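Side-chain contact in protein UL16 (Human herpesvirus 5 strain ad169, PDB 2WY3), which helps the virus escape natural killer cells by holding ligands of the host receptor KLRK1 inside the infected cell: residues Asp63-Leu66 with Thr71-Arg74. Numbering follows the deposited sequence.
With NAG (2-acetamido-2-deoxy-beta-D-glucopyranose), chain L.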
ATOM      1  N   ASP B  63      -5.179  21.022  -8.895  1.00 15.54           N
ATOM      2  CA  ASP B  63      -4.411  20.176  -9.791  1.00 19.75           C
ATOM      3  C   ASP B  63      -5.129  18.834  -9.928  1.00 21.16           C
ATOM      4  O   ASP B  63      -6.077  18.549  -9.201  1.00 19.45           O
ATOM      5  CB  ASP B  63      -2.999  19.966  -9.243  1.00 21.39           C
ATOM      6  CG  ASP B  63      -1.978  19.674 -10.348  1.00 27.44           C
ATOM      7  OD1 ASP B  63      -2.382  19.534 -11.524  1.00 28.24           O
ATOM      8  OD2 ASP B  63      -0.771  19.606 -10.039  1.00 29.20           O
ATOM      9  N   LEU B  64      -4.677  18.013 -10.861  1.00 17.92           N
ATOM     10  CA  LEU B  64      -5.397  16.787 -11.170  1.00 18.81           C
ATOM     11  C   LEU B  64      -4.452  15.769 -11.769  1.00 19.51           C
ATOM     12  O   LEU B  64      -3.632  16.113 -12.611  1.00 19.92           O
ATOM     13  CB  LEU B  64      -6.484  17.110 -12.206  1.00 19.53           C
ATOM     14  CG  LEU B  64      -7.388  15.968 -12.675  1.00 20.40           C
ATOM     15  CD1 LEU B  64      -8.337  15.550 -11.550  1.00 22.43           C
ATOM     16  CD2 LEU B  64      -8.183  16.391 -13.924  1.00 23.32           C
ATOM     17  N   TRP B  65      -4.561  14.515 -11.346  1.00 16.84           N
ATOM     18  CA  TRP B  65      -3.949  13.436 -12.107  1.00 16.44           C
ATOM     19  C   TRP B  65      -4.992  12.385 -12.443  1.00 14.60           C
ATOM     20  O   TRP B  65      -5.947  12.206 -11.688  1.00 15.34           O
ATOM     21  CB  TRP B  65      -2.693  12.855 -11.423  1.00 15.52           C
ATOM     22  CG  TRP B  65      -2.836  11.916 -10.221  1.00 12.52           C
ATOM     23  CD1 TRP B  65      -2.833  12.265  -8.897  1.00 15.32           C
ATOM     24  CD2 TRP B  65      -2.876  10.473 -10.255  1.00 15.35           C
ATOM     25  NE1 TRP B  65      -2.900  11.125  -8.106  1.00 13.76           N
ATOM     26  CE2 TRP B  65      -2.929  10.019  -8.916  1.00 16.86           C
ATOM     27  CE3 TRP B  65      -2.878   9.524 -11.289  1.00 17.40           C
ATOM     28  CZ2 TRP B  65      -2.996   8.654  -8.581  1.00 20.04           C
ATOM     29  CZ3 TRP B  65      -2.952   8.164 -10.959  1.00 17.91           C
ATOM     30  CH2 TRP B  65      -3.012   7.747  -9.611  1.00 18.24           C
ATOM     31  N   LEU B  66      -4.826  11.728 -13.588  1.00 15.95           N
ATOM     32  CA  LEU B  66      -5.853  10.840 -14.125  1.00 16.04           C
ATOM     33  C   LEU B  66      -5.277   9.487 -14.544  1.00 15.87           C
ATOM     34  O   LEU B  66      -4.134   9.393 -14.971  1.00 18.13           O
ATOM     35  CB  LEU B  66      -6.539  11.479 -15.343  1.00 17.17           C
ATOM     36  CG  LEU B  66      -7.293  12.794 -15.113  1.00 16.69           C
ATOM     37  CD1 LEU B  66      -7.780  13.355 -16.443  1.00 23.79           C
ATOM     38  CD2 LEU B  66      -8.456  12.580 -14.135  1.00 17.08           C
ATOM     39  N   THR B  71      -2.937   2.904 -16.677  1.00 23.59           N
ATOM     40  CA  THR B  71      -1.847   3.819 -16.993  1.00 21.43           C
ATOM     41  C   THR B  71      -2.206   5.233 -16.581  1.00 22.32           C
ATOM     42  O   THR B  71      -3.347   5.639 -16.715  1.00 21.27           O
ATOM     43  CB  THR B  71      -1.562   3.854 -18.507  1.00 35.44           C
ATOM     44  OG1 THR B  71      -1.667   2.534 -19.050  1.00 39.87           O
ATOM     45  CG2 THR B  71      -0.171   4.419 -18.778  1.00 35.83           C
ATOM     46  N   VAL B  72      -1.222   5.989 -16.104  1.00 21.04           N
ATOM     47  CA  VAL B  72      -1.418   7.415 -15.868  1.00 20.54           C
ATOM     48  C   VAL B  72      -1.585   8.125 -17.211  1.00 21.60           C
ATOM     49  O   VAL B  72      -0.707   8.027 -18.081  1.00 27.86           O
ATOM     50  CB  VAL B  72      -0.206   8.015 -15.128  1.00 22.85           C
ATOM     51  CG1 VAL B  72      -0.249   9.534 -15.155  1.00 20.67           C
ATOM     52  CG2 VAL B  72      -0.148   7.493 -13.692  1.00 28.32           C
ATOM     53  N   ILE B  73      -2.697   8.835 -17.392  1.00 21.20           N
ATOM     54  CA  ILE B  73      -2.917   9.583 -18.647  1.00 23.66           C
ATOM     55  C   ILE B  73      -2.755  11.096 -18.446  1.00 25.48           C
ATOM     56  O   ILE B  73      -2.741  11.880 -19.403  1.00 24.98           O
ATOM     57  CB  ILE B  73      -4.292   9.262 -19.293  1.00 24.27           C
ATOM     58  CG1 ILE B  73      -5.441   9.611 -18.349  1.00 21.28           C
ATOM     59  CG2 ILE B  73      -4.386   7.788 -19.675  1.00 22.30           C
ATOM     60  CD1 ILE B  73      -6.802   9.585 -19.056  1.00 24.90           C
ATOM     61  N   ARG B  74      -2.618  11.499 -17.192  1.00 21.11           N
ATOM     62  CA  ARG B  74      -2.346  12.892 -16.860  1.00 24.62           C
ATOM     63  C   ARG B  74      -1.646  12.969 -15.513  1.00 24.85           C
ATOM     64  O   ARG B  74      -2.156  12.436 -14.536  1.00 20.59           O
ATOM     65  CB  ARG B  74      -3.651  13.697 -16.826  1.00 22.40           C
ATOM     66  CG  ARG B  74      -3.465  15.167 -16.485  1.00 27.15           C
ATOM     67  CD  ARG B  74      -4.793  15.903 -16.510  1.00 37.87           C
ATOM     68  NE  ARG B  74      -4.696  17.247 -15.951  1.00 36.84           N
ATOM     69  CZ  ARG B  74      -5.430  18.274 -16.365  1.00 43.98           C
ATOM     70  NH1 ARG B  74      -5.283  19.467 -15.806  1.00 45.63           N
ATOM     71  NH2 ARG B  74      -6.307  18.106 -17.347  1.00 35.67           N
TER
HETATM   72  C1  NAG L1205       4.017  11.608 -16.152  1.00 25.19           C
HETATM   73  C2  NAG L1205       4.096  11.422 -17.674  1.00 30.02           C
HETATM   74  C3  NAG L1205       5.093  10.329 -18.042  1.00 38.41           C
HETATM   75  C4  NAG L1205       6.434  10.618 -17.394  1.00 36.27           C
HETATM   76  C5  NAG L1205       6.265  10.799 -15.892  1.00 35.17           C
HETATM   77  C6  NAG L1205       7.587  11.174 -15.224  1.00 37.12           C
HETATM   78  C7  NAG L1205       2.057  11.955 -18.904  1.00 30.81           C
HETATM   79  C8  NAG L1205       0.813  11.411 -19.546  1.00 33.03           C
HETATM   80  N2  NAG L1205       2.820  11.075 -18.260  1.00 27.22           N
HETATM   81  O3  NAG L1205       5.231  10.256 -19.445  1.00 36.67           O
HETATM   82  O4  NAG L1205       7.295   9.535 -17.639  1.00 44.80           O
HETATM   83  O5  NAG L1205       5.315  11.812 -15.621  1.00 30.48           O
HETATM   84  O6  NAG L1205       8.051  12.410 -15.737  1.00 41.44           O
HETATM   85  O7  NAG L1205       2.315  13.157 -18.982  1.00 30.75           O
HETATM   86  O   HOH W   1      -2.324  18.382 -14.112  1.00 33.38           O
HETATM   87  O   HOH W   2      -3.778  20.591 -13.750  0.68 43.51           O
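Arg74 lies alongside Leu66 across a beta hairpin, at a classic beta bulge where Ile73 and Arg74 both face Leu66. The hairpin joins strand 62-68 to strand 71-74, the edge strand, within this chain, of the larger sheet in the predicted extracellular part of UL16. Leu66 N donates to Arg74 O (2.9 Å, 160° at the hydrogen), while Leu66 O takes Ile73 N at 2.9 Å and, more weakly, Arg74 N.

From Arg74 CB the side chain runs extended, CG anti to the backbone N (chi1 180°), which carries it back along strand 62-68. CB rests 3.9 Å from Leu66 CB; CG passes Leu64 O; CD touches Leu66 CD1. The guanidinium lies with one face over Leu64 CD2, offset toward the guanidinium rim, the two side chains crossing at about a right angle. In plane at the guanidinium edge sit two waters, one accepting from NE, the other from NH1. Both are 2.8 Å from Asp63 OD1, and the water on NH1 donates to it. Arg74 NH1 and Asp63 OD1, 5.2 Å apart, are not in direct contact; water links them.

On the other face of the sheet, Val72 CG2 reaches Trp65 CZ3 at 4.0 Å; the indole NE1 bonds to Thr100 OG1, tying the hairpin to strand 95-102 of the three-stranded sheet. The acetamido methyl C8 of an N-linked sugar lies 3.6 Å from Ile73 O.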